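Local atomic coordinates of accelerated-cell-death 11 (Arabidopsis thaliana, PDB entry 4NT1), a protein that transfers ceramide-1-phosphate and phytoceramide-1-phosphate selectively between membranes, but not ceramide or glycosphingolipids. Residues L11-S15 / A175-M180; S122-L128 / L159-L165; D110-L115 / S135-F140; D90-K94 / L203-W207. All coordinates share one frame; numbering follows the deposited sequence.

How the contacts relate
The four contacts sample an all-helical GLTP-fold chain from one end to the other. Contacts 1 and 2 adjoin: their centres are about 16 Å apart, and Lys177 NZ of contact 1 meets Glu123 OE1 of contact 2 in a salt bridge of 3.2 Å. Contact 3 is the most central, about 8 Å from the centre of the chain, and its nearest atoms come within about 5 Å of contact 2. Contact 4 lies across the chain's centre from contacts 1 and 2, its centre about 33 Å and 37 Å from theirs. Contacts 3 and 4 border the phosphate-lipid site, near His144 and Asp61 and near Arg100 and Arg104 respectively, whereas contacts 1 and 2 lie away from it.

Contact 1: L11-S15 / A175-M180; sequences LRKIS and AAKIHM
His179 sets its CG anti to the carbonyl carbon (chi1 -70°), and Arg12 adopts the same first torsion before running extended from CG to NE, which lays the aliphatic part of the arginine across one face of the imidazole. The CH-pi geometry supports this reading: Arg12 CG stands 3.7 Å from the centroid of the His179 ring and only 14° off its normal. Ile178 CG2 approaches the opposite face near the rim. At the ring edge, near its plane, Ser15 OG forms a hydrogen bond of 2.9 Å with His179 ND1, in which either group could be the donor. The imidazole is gripped over the face by Arg12 and at ND1 by Ser15, which should restrict its rotation about CB-CG.

The charged end of Arg12 is directed past the histidine. Its NE forms a salt bridge with Glu171, while NH2 rests 4.0 Å from Ala175 CB. Deeper in the interface the contact becomes apolar: Leu11 CD1 lies 4.2 Å from Ala176 CB and equally far, 4.2 Å, from Met180 CG.

The segments belong to helices 10-25 and 173-199, close to the two ends of the chain. Their local axes approach to 9.4 Å and run nearly parallel, at 23°, and the polar pair and the leucine contacts lie side by side in this one helix-helix interface. Phe116 of helix 98-121 packs against both Leu11 and Met180, and Leu43 of helix 34-51 covers Ile14 on another side of helix 10-25.

Contact 2: S122-L128 / L159-L165; sequences SEGDNSL and LPTRAHL
Arg162 N donates to Asn126 O over 3.2 Å with an N-H...O angle of 162°, the donor tilted 30° from the carbonyl plane, and this bond ties the loop 122-128 to the first turn of helix 162-168 where their CA atoms come nearest. Thr161 occupies the N-cap of that helix, its OG1 accepting from His164 N.

Leu128 supplies the apolar half. Its CD1 sits 3.8 Å from Leu165 CD2, while its CD2 rests 3.8 Å from Arg162 CB, crossing the arginine chain at about a right angle. Separately, CD1 comes 3.4 Å from Pro160 O.

Arg162, with CG anti to its N and the chain extended as far as NE, runs along the type II turn of Ser122 to Asp125. Its CD passes 3.2 Å from Asp125 O. In the guanidinium plane, NH1 donates to a water at 2.7 Å, and that water in turn donates to Ser127 O and to Ser122 OG, which is also hydrogen-bonded to Gln118 O. NH1 also bonds Ile119 O, and NE pairs with Glu173 in a salt bridge. A second water accepts from Leu128 N at 2.8 Å and donates to Pro160 O.

A buried guanidinium is thus met by the Ile119 carbonyl, a water and the Glu173 carboxylate. Glu123 OE1 stays 5.6 Å from Arg162 NH2 and pairs instead with Lys177, so the arginine's charge is probably balanced chiefly by Glu173.

Contact 3: D110-L115 / S135-F140; sequences DMVKVL and SYAQVF
Met111 meets Ser135, Val139 and Phe140 where two helices of the all-alpha GLTP fold, 98-121 and 129-139, pack with local axes 8.9 Å apart and N-to-C directions at 139°. Along the methionine, CB lies 3.5 Å from Phe140 CE2 and also touches Val139 CG1. The next atom, CG, lies anti to the backbone N and comes 3.5 Å from Ser135 O. Bends at chi2 and chi3 then bring SD to the edge of the phenyl ring, the two side chains crossing at about a right angle: SD is 4.7 Å from the Phe140 centroid and 86° off the ring normal, a Met-aromatic contact. The terminal CE reaches 4.1 Å from Ser135 OG, a hydroxyl whose hydrogen bonds go to Pro131 O and Ala132 O of its own helix.

One turn along, Val114 places CG1 against Ser135 CA and CB and CG2 against the Gln138 amide. Val139 leans on the backbone of Met111 from the other helix.

The packing adjoins the lipid-phosphate site. Tyr136 OH is hydrogen-bonded to His144 ND1, a second-shell bond consistent with positioning that ligand-binding histidine, and Phe140 lies about 5 Å from Asp61, side chain to side chain. At the outer margin, where Gln138 is exposed, a single water joins the helices, donating to Asp110 OD2 at 2.6 Å and accepting from Gln138 NE2 at 3.1 Å.

Contact 4: D90-K94 / L203-W207; sequences DCVRK and LGIDW
Arg93 lies flat on the indole of the C-terminal Trp207, a stacked cation-pi contact between two loops of the GLTP fold, one preceding helix 98-121 and the other following helix 173-199. The guanidinium and indole centres are 3.7 Å apart and the planes differ by 11°, which is the evidence for a parallel stack. The extended run from CG to NE spreads the arginine along the whole bicyclic system: CZ lies over the five-membered ring, whereas CG is 3.6 Å from the centroid of the six-membered ring and 6° off its normal, a CH-pi contact.

Val92 completes the tight part. Its CG1 is 3.6 Å from Trp207 CZ2 and, more loosely, 4.2 Å from Leu203 CD1. Within its own segment the indole is held by two weak bonds from NE1, to Leu203 O and Gly204 O. Beyond the ring, the terminal carboxylate makes salt bridges through OXT with Arg104 and Arg107, and the Trp207 side chain comes within about 4 Å of those of Arg100 and Arg104, both of which bind the phosphate-bearing lipid. The C-terminus therefore packs directly beside that site.

The outer side is looser and wetter. Arg93 is exposed, and its contact with Leu203 there is partly water-mediated: one water in the guanidinium plane accepts from NE at 2.8 Å and donates to Leu203 O at 2.8 Å. The same carbonyl oxygen accepts directly from Arg93 NH2 at 3.2 Å with an N-H...O angle of 152°, the donor standing above the carbonyl plane.

Contact 1: L11-S15 / A175-M180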
loop_
_atom_site.group_PDB
_atom_site.type_symbol
_atom_site.label_atom_id
_atom_site.label_comp_id
_atom_site.label_asym_id
_atom_site.label_seq_id
_atom_site.Cartn_x
_atom_site.Cartn_y
_atom_site.Cartn_z
ATOM N N LEU A 11 8.876 -2.978 10.644
ATOM C CA LEU A 11 7.806 -3.919 10.319
ATOM C C LEU A 11 6.794 -4.007 11.450
ATOM O O LEU A 11 5.623 -4.286 11.222
ATOM C CB LEU A 11 8.355 -5.323 10.060
ATOM C CG LEU A 11 8.802 -5.641 8.637
ATOM C CD1 LEU A 11 9.157 -7.123 8.520
ATOM C CD2 LEU A 11 7.704 -5.272 7.660
ATOM N N ARG A 12 7.260 -3.820 12.678
ATOM C CA ARG A 12 6.374 -3.925 13.831
ATOM C C ARG A 12 5.510 -2.665 13.959
ATOM O O ARG A 12 4.353 -2.740 14.356
ATOM C CB ARG A 12 7.188 -4.177 15.107
ATOM C CG ARG A 12 8.150 -5.356 14.962
ATOM C CD ARG A 12 8.777 -5.803 16.284
ATOM N NE ARG A 12 9.749 -6.872 16.045
ATOM C CZ ARG A 12 10.319 -7.613 16.991
ATOM N NH1 ARG A 12 10.021 -7.420 18.272
ATOM N NH2 ARG A 12 11.188 -8.557 16.648
ATOM N N LYS A 13 6.065 -1.512 13.598
ATOM C CA LYS A 13 5.272 -0.281 13.568
ATOM C C LYS A 13 4.195 -0.403 12.492
ATOM O O LYS A 13 3.050 0.013 12.686
ATOM C CB LYS A 13 6.162 0.929 13.286
ATOM C CG LYS A 13 7.153 1.221 14.415
ATOM C CD LYS A 13 8.081 2.361 14.039
ATOM C CE LYS A 13 7.296 3.615 13.704
ATOM N NZ LYS A 13 8.162 4.704 13.168
ATOM N N ILE A 14 4.571 -0.977 11.356
ATOM C CA ILE A 14 3.607 -1.237 10.294
ATOM C C ILE A 14 2.503 -2.201 10.737
ATOM O O ILE A 14 1.320 -1.927 10.542
ATOM C CB ILE A 14 4.295 -1.783 9.041
ATOM C CG1 ILE A 14 5.062 -0.656 8.345
ATOM C CG2 ILE A 14 3.265 -2.397 8.106
ATOM C CD1 ILE A 14 6.042 -1.161 7.265
ATOM N N SER A 15 2.872 -3.330 11.336
ATOM C CA SER A 15 1.841 -4.298 11.718
ATOM C C SER A 15 0.909 -3.735 12.801
ATOM O O SER A 15 -0.298 -3.994 12.786
ATOM C CB SER A 15 2.454 -5.644 12.145
ATOM O OG SER A 15 3.165 -5.523 13.363
ATOM N N ALA A 175 10.593 -13.747 12.902
ATOM C CA ALA A 175 9.866 -12.549 13.337
ATOM C C ALA A 175 9.284 -11.800 12.141
ATOM O O ALA A 175 8.174 -11.269 12.202
ATOM C CB ALA A 175 10.776 -11.635 14.122
ATOM N N ALA A 176 10.058 -11.733 11.067
ATOM C CA ALA A 176 9.602 -11.073 9.850
ATOM C C ALA A 176 8.370 -11.789 9.288
ATOM O O ALA A 176 7.407 -11.151 8.865
ATOM C CB ALA A 176 10.730 -11.023 8.820
ATOM N N LYS A 177 8.383 -13.118 9.298
ATOM C CA LYS A 177 7.213 -13.857 8.827
ATOM C C LYS A 177 5.980 -13.493 9.651
ATOM O O LYS A 177 4.894 -13.286 9.113
ATOM C CB LYS A 177 7.452 -15.367 8.887
ATOM C CG LYS A 177 6.348 -16.198 8.250
ATOM C CD LYS A 177 6.675 -17.691 8.379
ATOM C CE LYS A 177 5.690 -18.558 7.616
ATOM N NZ LYS A 177 6.020 -20.006 7.797
ATOM N N ILE A 178 6.147 -13.409 10.963
ATOM C CA ILE A 178 5.006 -13.096 11.821
ATOM C C ILE A 178 4.411 -11.722 11.522
ATOM O O ILE A 178 3.187 -11.562 11.402
ATOM C CB ILE A 178 5.384 -13.214 13.305
ATOM C CG1 ILE A 178 5.411 -14.696 13.695
ATOM C CG2 ILE A 178 4.412 -12.434 14.174
ATOM C CD1 ILE A 178 6.248 -14.995 14.914
ATOM N N HIS A 179 5.268 -10.723 11.391
ATOM C CA HIS A 179 4.770 -9.367 11.186
ATOM C C HIS A 179 4.322 -9.100 9.757
ATOM O O HIS A 179 3.406 -8.308 9.538
ATOM C CB HIS A 179 5.783 -8.342 11.661
ATOM C CG HIS A 179 5.920 -8.307 13.150
ATOM N ND1 HIS A 179 5.089 -7.554 13.952
ATOM C CD2 HIS A 179 6.757 -8.967 13.986
ATOM C CE1 HIS A 179 5.427 -7.732 15.217
ATOM N NE2 HIS A 179 6.435 -8.584 15.265
ATOM N N MET A 180 4.948 -9.770 8.793
ATOM C CA MET A 180 4.467 -9.696 7.414
ATOM C C MET A 180 3.072 -10.312 7.321
ATOM O O MET A 180 2.151 -9.726 6.743
ATOM C CB MET A 180 5.429 -10.401 6.445
ATOM C CG MET A 180 6.686 -9.597 6.129
ATOM S SD MET A 180 7.661 -10.394 4.840
ATOM C CE MET A 180 9.028 -9.256 4.679
#

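Contact 2: S122-L128 / L159-L165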
loop_
_atom_site.group_PDB
_atom_site.type_symbol
_atom_site.label_atom_id
_atom_site.label_comp_id
_atom_site.label_asym_id
_atom_site.label_seq_id
_atom_site.Cartn_x
_atom_site.Cartn_y
_atom_site.Cartn_z
ATOM N N SER A 122 7.180 -18.073 -0.695
ATOM C CA SER A 122 8.413 -18.538 -1.321
ATOM C C SER A 122 9.530 -18.833 -0.316
ATOM O O SER A 122 10.692 -18.933 -0.696
ATOM C CB SER A 122 8.893 -17.529 -2.365
ATOM O OG SER A 122 9.279 -16.325 -1.735
ATOM N N GLU A 123 9.173 -18.987 0.958
ATOM C CA GLU A 123 10.152 -19.262 1.998
ATOM C C GLU A 123 11.100 -20.383 1.561
ATOM O O GLU A 123 10.653 -21.428 1.093
ATOM C CB GLU A 123 9.439 -19.652 3.290
ATOM C CG GLU A 123 10.354 -19.801 4.487
ATOM C CD GLU A 123 9.600 -20.197 5.742
ATOM O OE1 GLU A 123 8.355 -20.317 5.682
ATOM O OE2 GLU A 123 10.252 -20.393 6.791
ATOM N N GLY A 124 12.402 -20.159 1.706
ATOM C CA GLY A 124 13.394 -21.106 1.221
ATOM C C GLY A 124 14.110 -20.584 -0.012
ATOM O O GLY A 124 15.212 -21.022 -0.348
ATOM N N ASP A 125 13.469 -19.644 -0.696
ATOM C CA ASP A 125 14.091 -18.940 -1.810
ATOM C C ASP A 125 14.886 -17.763 -1.258
ATOM O O ASP A 125 14.400 -17.025 -0.402
ATOM C CB ASP A 125 13.025 -18.434 -2.785
ATOM C CG ASP A 125 12.272 -19.559 -3.465
ATOM O OD1 ASP A 125 12.447 -20.728 -3.054
ATOM O OD2 ASP A 125 11.500 -19.271 -4.409
ATOM N N ASN A 126 16.117 -17.593 -1.732
ATOM C CA ASN A 126 16.965 -16.516 -1.229
ATOM C C ASN A 126 16.793 -15.225 -2.032
ATOM O O ASN A 126 17.286 -14.171 -1.647
ATOM C CB ASN A 126 18.428 -16.956 -1.217
ATOM C CG ASN A 126 18.664 -18.100 -0.261
ATOM O OD1 ASN A 126 19.297 -19.108 -0.599
ATOM N ND2 ASN A 126 18.131 -17.963 0.939
ATOM N N SER A 127 16.073 -15.325 -3.142
ATOM C CA SER A 127 15.844 -14.178 -4.021
ATOM C C SER A 127 14.478 -13.543 -3.766
ATOM O O SER A 127 13.538 -14.230 -3.357
ATOM C CB SER A 127 15.936 -14.622 -5.479
ATOM O OG SER A 127 15.520 -13.591 -6.368
ATOM N N LEU A 128 14.375 -12.237 -4.007
ATOM C CA LEU A 128 13.088 -11.537 -3.948
ATOM C C LEU A 128 12.478 -11.337 -5.333
ATOM O O LEU A 128 11.423 -10.715 -5.463
ATOM C CB LEU A 128 13.247 -10.160 -3.299
ATOM C CG LEU A 128 13.614 -10.159 -1.821
ATOM C CD1 LEU A 128 13.817 -8.750 -1.343
ATOM C CD2 LEU A 128 12.519 -10.863 -1.020
ATOM N N LEU A 159 17.255 -5.683 -7.000
ATOM C CA LEU A 159 16.574 -5.957 -5.743
ATOM C C LEU A 159 17.616 -6.362 -4.714
ATOM O O LEU A 159 18.603 -7.011 -5.053
ATOM C CB LEU A 159 15.572 -7.099 -5.901
ATOM C CG LEU A 159 14.302 -6.851 -6.706
ATOM C CD1 LEU A 159 13.678 -8.171 -7.133
ATOM C CD2 LEU A 159 13.306 -6.020 -5.900
ATOM N N PRO A 160 17.402 -5.989 -3.450
ATOM C CA PRO A 160 18.268 -6.545 -2.408
ATOM C C PRO A 160 18.018 -8.047 -2.296
ATOM O O PRO A 160 16.948 -8.509 -2.681
ATOM C CB PRO A 160 17.769 -5.847 -1.138
ATOM C CG PRO A 160 16.329 -5.538 -1.426
ATOM C CD PRO A 160 16.305 -5.174 -2.893
ATOM N N THR A 161 18.985 -8.800 -1.783
ATOM C CA THR A 161 18.725 -10.184 -1.404
ATOM C C THR A 161 17.656 -10.208 -0.316
ATOM O O THR A 161 17.449 -9.220 0.388
ATOM C CB THR A 161 19.990 -10.874 -0.869
ATOM O OG1 THR A 161 20.293 -10.377 0.442
ATOM C CG2 THR A 161 21.174 -10.620 -1.803
ATOM N N ARG A 162 16.971 -11.335 -0.187
ATOM C CA ARG A 162 15.944 -11.483 0.831
ATOM C C ARG A 162 16.552 -11.251 2.212
ATOM O O ARG A 162 15.977 -10.552 3.052
ATOM C CB ARG A 162 15.309 -12.867 0.713
ATOM C CG ARG A 162 14.266 -13.191 1.756
ATOM C CD ARG A 162 13.733 -14.591 1.491
ATOM N NE ARG A 162 12.848 -15.067 2.547
ATOM C CZ ARG A 162 11.614 -15.517 2.343
ATOM N NH1 ARG A 162 11.106 -15.563 1.104
ATOM N NH2 ARG A 162 10.892 -15.925 3.379
ATOM N N ALA A 163 17.741 -11.804 2.429
ATOM C CA ALA A 163 18.453 -11.616 3.685
ATOM C C ALA A 163 18.784 -10.151 3.955
ATOM O O ALA A 163 18.707 -9.685 5.090
ATOM C CB ALA A 163 19.721 -12.463 3.712
ATOM N N HIS A 164 19.164 -9.429 2.909
ATOM C CA HIS A 164 19.494 -8.019 3.046
ATOM C C HIS A 164 18.248 -7.199 3.395
ATOM O O HIS A 164 18.314 -6.289 4.216
ATOM C CB HIS A 164 20.147 -7.482 1.768
ATOM C CG HIS A 164 20.626 -6.071 1.892
ATOM N ND1 HIS A 164 20.792 -5.240 0.806
ATOM C CD2 HIS A 164 20.966 -5.342 2.981
ATOM C CE1 HIS A 164 21.216 -4.059 1.219
ATOM N NE2 HIS A 164 21.325 -4.092 2.535
ATOM N N LEU A 165 17.113 -7.532 2.782
ATOM C CA LEU A 165 15.861 -6.833 3.105
ATOM C C LEU A 165 15.507 -7.017 4.579
ATOM O O LEU A 165 15.137 -6.063 5.273
ATOM C CB LEU A 165 14.705 -7.302 2.216
ATOM C CG LEU A 165 13.341 -6.692 2.566
ATOM C CD1 LEU A 165 13.347 -5.197 2.299
ATOM C CD2 LEU A 165 12.177 -7.365 1.829
HETATM O O HOH W 1 11.772 -14.905 -1.380
HETATM O O HOH W 2 16.713 -10.763 -4.463
#

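Contact 3: D110-L115 / S135-F140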
loop_
_atom_site.group_PDB
_atom_site.type_symbol
_atom_site.label_atom_id
_atom_site.label_comp_id
_atom_site.label_asym_id
_atom_site.label_seq_id
_atom_site.Cartn_x
_atom_site.Cartn_y
_atom_site.Cartn_z
ATOM N N ASP A 110 -2.028 -2.621 -1.437
ATOM C CA ASP A 110 -2.311 -3.919 -2.039
ATOM C C ASP A 110 -1.022 -4.537 -2.581
ATOM O O ASP A 110 -0.764 -5.723 -2.363
ATOM C CB ASP A 110 -3.367 -3.750 -3.149
ATOM C CG ASP A 110 -4.075 -5.046 -3.513
ATOM O OD1 ASP A 110 -3.996 -6.021 -2.742
ATOM O OD2 ASP A 110 -4.730 -5.073 -4.586
ATOM N N MET A 111 -0.185 -3.749 -3.256
ATOM C CA MET A 111 1.079 -4.308 -3.749
ATOM C C MET A 111 1.948 -4.851 -2.606
ATOM O O MET A 111 2.570 -5.903 -2.736
ATOM C CB MET A 111 1.890 -3.304 -4.578
ATOM C CG MET A 111 2.949 -4.011 -5.480
ATOM S SD MET A 111 4.464 -3.059 -5.707
ATOM C CE MET A 111 5.385 -3.453 -4.214
ATOM N N VAL A 112 2.004 -4.120 -1.499
ATOM C CA VAL A 112 2.778 -4.564 -0.346
ATOM C C VAL A 112 2.159 -5.835 0.232
ATOM O O VAL A 112 2.874 -6.783 0.557
ATOM C CB VAL A 112 2.937 -3.464 0.726
ATOM C CG1 VAL A 112 3.675 -4.022 1.966
ATOM C CG2 VAL A 112 3.707 -2.269 0.155
ATOM N N LYS A 113 0.834 -5.872 0.326
ATOM C CA LYS A 113 0.162 -7.085 0.782
ATOM C C LYS A 113 0.557 -8.310 -0.055
ATOM O O LYS A 113 0.872 -9.361 0.497
ATOM C CB LYS A 113 -1.362 -6.935 0.757
ATOM C CG LYS A 113 -2.087 -8.189 1.258
ATOM C CD LYS A 113 -3.588 -8.144 1.036
ATOM C CE LYS A 113 -3.956 -8.562 -0.361
ATOM N NZ LYS A 113 -5.125 -9.484 -0.334
ATOM N N VAL A 114 0.524 -8.178 -1.381
ATOM C CA VAL A 114 0.871 -9.304 -2.262
ATOM C C VAL A 114 2.351 -9.624 -2.168
ATOM O O VAL A 114 2.746 -10.788 -2.133
ATOM C CB VAL A 114 0.505 -9.025 -3.738
ATOM C CG1 VAL A 114 0.988 -10.176 -4.650
ATOM C CG2 VAL A 114 -0.995 -8.816 -3.876
ATOM N N LEU A 115 3.174 -8.583 -2.131
ATOM C CA LEU A 115 4.600 -8.776 -1.912
ATOM C C LEU A 115 4.858 -9.649 -0.674
ATOM O O LEU A 115 5.590 -10.647 -0.745
ATOM C CB LEU A 115 5.302 -7.427 -1.752
ATOM C CG LEU A 115 6.767 -7.555 -1.352
ATOM C CD1 LEU A 115 7.554 -8.174 -2.506
ATOM C CD2 LEU A 115 7.321 -6.185 -1.015
ATOM N N SER A 135 4.028 -9.319 -7.432
ATOM C CA SER A 135 3.215 -8.282 -6.807
ATOM C C SER A 135 3.110 -7.071 -7.739
ATOM O O SER A 135 2.052 -6.463 -7.851
ATOM C CB SER A 135 3.771 -7.894 -5.429
ATOM O OG SER A 135 5.082 -7.365 -5.530
ATOM N N TYR A 136 4.198 -6.737 -8.428
ATOM C CA TYR A 136 4.154 -5.620 -9.369
ATOM C C TYR A 136 3.211 -5.914 -10.531
ATOM O O TYR A 136 2.370 -5.084 -10.892
ATOM C CB TYR A 136 5.544 -5.278 -9.922
ATOM C CG TYR A 136 5.441 -4.286 -11.041
ATOM C CD1 TYR A 136 5.307 -2.928 -10.772
ATOM C CD2 TYR A 136 5.405 -4.700 -12.369
ATOM C CE1 TYR A 136 5.176 -2.007 -11.789
ATOM C CE2 TYR A 136 5.271 -3.775 -13.400
ATOM C CZ TYR A 136 5.151 -2.438 -13.101
ATOM O OH TYR A 136 5.024 -1.512 -14.109
ATOM N N ALA A 137 3.347 -7.103 -11.107
ATOM C CA ALA A 137 2.561 -7.470 -12.290
ATOM C C ALA A 137 1.066 -7.568 -11.981
ATOM O O ALA A 137 0.233 -7.236 -12.812
ATOM C CB ALA A 137 3.074 -8.783 -12.880
ATOM N N GLN A 138 0.723 -8.030 -10.783
ATOM C CA GLN A 138 -0.684 -8.120 -10.413
ATOM C C GLN A 138 -1.296 -6.754 -10.119
ATOM O O GLN A 138 -2.414 -6.460 -10.544
ATOM C CB GLN A 138 -0.890 -9.035 -9.205
ATOM C CG GLN A 138 -2.350 -9.143 -8.767
ATOM C CD GLN A 138 -2.521 -9.945 -7.491
ATOM O OE1 GLN A 138 -1.832 -10.941 -7.280
ATOM N NE2 GLN A 138 -3.434 -9.507 -6.627
ATOM N N VAL A 139 -0.570 -5.924 -9.378
ATOM C CA VAL A 139 -1.159 -4.692 -8.856
ATOM C C VAL A 139 -0.920 -3.456 -9.722
ATOM O O VAL A 139 -1.851 -2.693 -9.984
ATOM C CB VAL A 139 -0.701 -4.437 -7.391
ATOM C CG1 VAL A 139 -1.275 -3.118 -6.861
ATOM C CG2 VAL A 139 -1.125 -5.601 -6.506
ATOM N N PHE A 140 0.312 -3.260 -10.182
ATOM C CA PHE A 140 0.664 -2.015 -10.851
ATOM C C PHE A 140 0.783 -2.092 -12.376
ATOM O O PHE A 140 0.459 -1.134 -13.069
ATOM C CB PHE A 140 1.943 -1.416 -10.257
ATOM C CG PHE A 140 1.725 -0.664 -8.974
ATOM C CD1 PHE A 140 0.967 0.494 -8.954
ATOM C CD2 PHE A 140 2.304 -1.102 -7.793
ATOM C CE1 PHE A 140 0.773 1.195 -7.769
ATOM C CE2 PHE A 140 2.117 -0.402 -6.604
ATOM C CZ PHE A 140 1.352 0.745 -6.597
HETATM O O HOH W 3 -4.786 -6.708 -6.631
#

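Contact 4: D90-K94 / L203-W207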
loop_
_atom_site.group_PDB
_atom_site.type_symbol
_atom_site.label_atom_id
_atom_site.label_comp_id
_atom_site.label_asym_id
_atom_site.label_seq_id
_atom_site.Cartn_x
_atom_site.Cartn_y
_atom_site.Cartn_z
ATOM N N ASP A 90 -18.498 16.650 -7.632
ATOM C CA ASP A 90 -18.270 15.955 -8.897
ATOM C C ASP A 90 -16.822 16.065 -9.364
ATOM O O ASP A 90 -16.566 16.307 -10.541
ATOM C CB ASP A 90 -19.218 16.493 -9.978
ATOM C CG ASP A 90 -19.521 15.469 -11.061
ATOM O OD1 ASP A 90 -19.214 14.272 -10.870
ATOM O OD2 ASP A 90 -20.084 15.860 -12.107
ATOM N N CYS A 91 -15.875 15.874 -8.445
ATOM C CA CYS A 91 -14.456 16.004 -8.768
ATOM C C CYS A 91 -13.659 14.740 -8.438
ATOM O O CYS A 91 -12.445 14.792 -8.250
ATOM C CB CYS A 91 -13.850 17.205 -8.036
ATOM S SG CYS A 91 -13.864 17.070 -6.232
ATOM N N VAL A 92 -14.343 13.605 -8.373
ATOM C CA VAL A 92 -13.697 12.347 -7.997
ATOM C C VAL A 92 -12.422 12.053 -8.794
ATOM O O VAL A 92 -11.378 11.745 -8.221
ATOM C CB VAL A 92 -14.689 11.172 -8.104
ATOM C CG1 VAL A 92 -13.974 9.838 -7.915
ATOM C CG2 VAL A 92 -15.809 11.346 -7.080
ATOM N N ARG A 93 -12.504 12.175 -10.113
ATOM C CA ARG A 93 -11.388 11.779 -10.963
ATOM C C ARG A 93 -10.448 12.921 -11.326
ATOM O O ARG A 93 -9.492 12.732 -12.088
ATOM C CB ARG A 93 -11.902 11.088 -12.223
ATOM C CG ARG A 93 -12.735 9.859 -11.920
ATOM C CD ARG A 93 -12.798 8.941 -13.118
ATOM N NE ARG A 93 -13.667 7.793 -12.879
ATOM C CZ ARG A 93 -13.891 6.833 -13.775
ATOM N NH1 ARG A 93 -13.294 6.879 -14.959
ATOM N NH2 ARG A 93 -14.696 5.819 -13.480
ATOM N N LYS A 94 -10.705 14.102 -10.781
ATOM C CA LYS A 94 -9.829 15.236 -11.022
ATOM C C LYS A 94 -8.436 14.981 -10.468
ATOM O O LYS A 94 -8.275 14.353 -9.422
ATOM C CB LYS A 94 -10.414 16.516 -10.410
ATOM C CG LYS A 94 -11.723 16.980 -11.048
ATOM C CD LYS A 94 -11.474 17.714 -12.352
ATOM C CE LYS A 94 -10.870 19.093 -12.086
ATOM N NZ LYS A 94 -10.777 19.903 -13.347
ATOM N N LEU A 203 -18.151 4.284 -8.489
ATOM C CA LEU A 203 -17.069 5.146 -8.943
ATOM C C LEU A 203 -16.014 4.428 -9.782
ATOM O O LEU A 203 -15.208 5.077 -10.442
ATOM C CB LEU A 203 -16.380 5.811 -7.749
ATOM C CG LEU A 203 -17.246 6.582 -6.757
ATOM C CD1 LEU A 203 -16.368 7.218 -5.668
ATOM C CD2 LEU A 203 -18.070 7.636 -7.481
ATOM N N GLY A 204 -15.993 3.099 -9.717
ATOM C CA GLY A 204 -14.967 2.311 -10.371
ATOM C C GLY A 204 -13.669 2.360 -9.587
ATOM O O GLY A 204 -13.495 3.245 -8.748
ATOM N N ILE A 205 -12.757 1.423 -9.857
ATOM C CA ILE A 205 -11.453 1.429 -9.198
ATOM C C ILE A 205 -10.298 1.245 -10.175
ATOM O O ILE A 205 -9.151 1.086 -9.765
ATOM C CB ILE A 205 -11.359 0.341 -8.098
ATOM C CG1 ILE A 205 -11.487 -1.058 -8.714
ATOM C CG2 ILE A 205 -12.406 0.577 -7.025
ATOM C CD1 ILE A 205 -11.335 -2.190 -7.702
ATOM N N ASP A 206 -10.591 1.281 -11.469
ATOM C CA ASP A 206 -9.564 0.961 -12.456
ATOM C C ASP A 206 -9.032 2.191 -13.204
ATOM O O ASP A 206 -8.311 2.066 -14.197
ATOM C CB ASP A 206 -10.075 -0.134 -13.411
ATOM C CG ASP A 206 -10.328 -1.468 -12.698
ATOM O OD1 ASP A 206 -9.458 -1.908 -11.910
ATOM O OD2 ASP A 206 -11.402 -2.068 -12.915
ATOM N N TRP A 207 -9.366 3.377 -12.700
ATOM C CA TRP A 207 -8.967 4.629 -13.350
ATOM C C TRP A 207 -7.772 5.306 -12.680
ATOM O O TRP A 207 -7.239 6.291 -13.201
ATOM C CB TRP A 207 -10.147 5.612 -13.432
ATOM C CG TRP A 207 -10.885 5.795 -12.133
ATOM C CD1 TRP A 207 -11.932 5.053 -11.682
ATOM C CD2 TRP A 207 -10.632 6.786 -11.124
ATOM N NE1 TRP A 207 -12.348 5.512 -10.459
ATOM C CE2 TRP A 207 -11.567 6.576 -10.092
ATOM C CE3 TRP A 207 -9.712 7.834 -10.997
ATOM C CZ2 TRP A 207 -11.615 7.374 -8.946
ATOM C CZ3 TRP A 207 -9.750 8.621 -9.857
ATOM C CH2 TRP A 207 -10.701 8.391 -8.846
ATOM O OXT TRP A 207 -7.320 4.905 -11.605
HETATM O O HOH W 4 -15.532 7.831 -10.783
#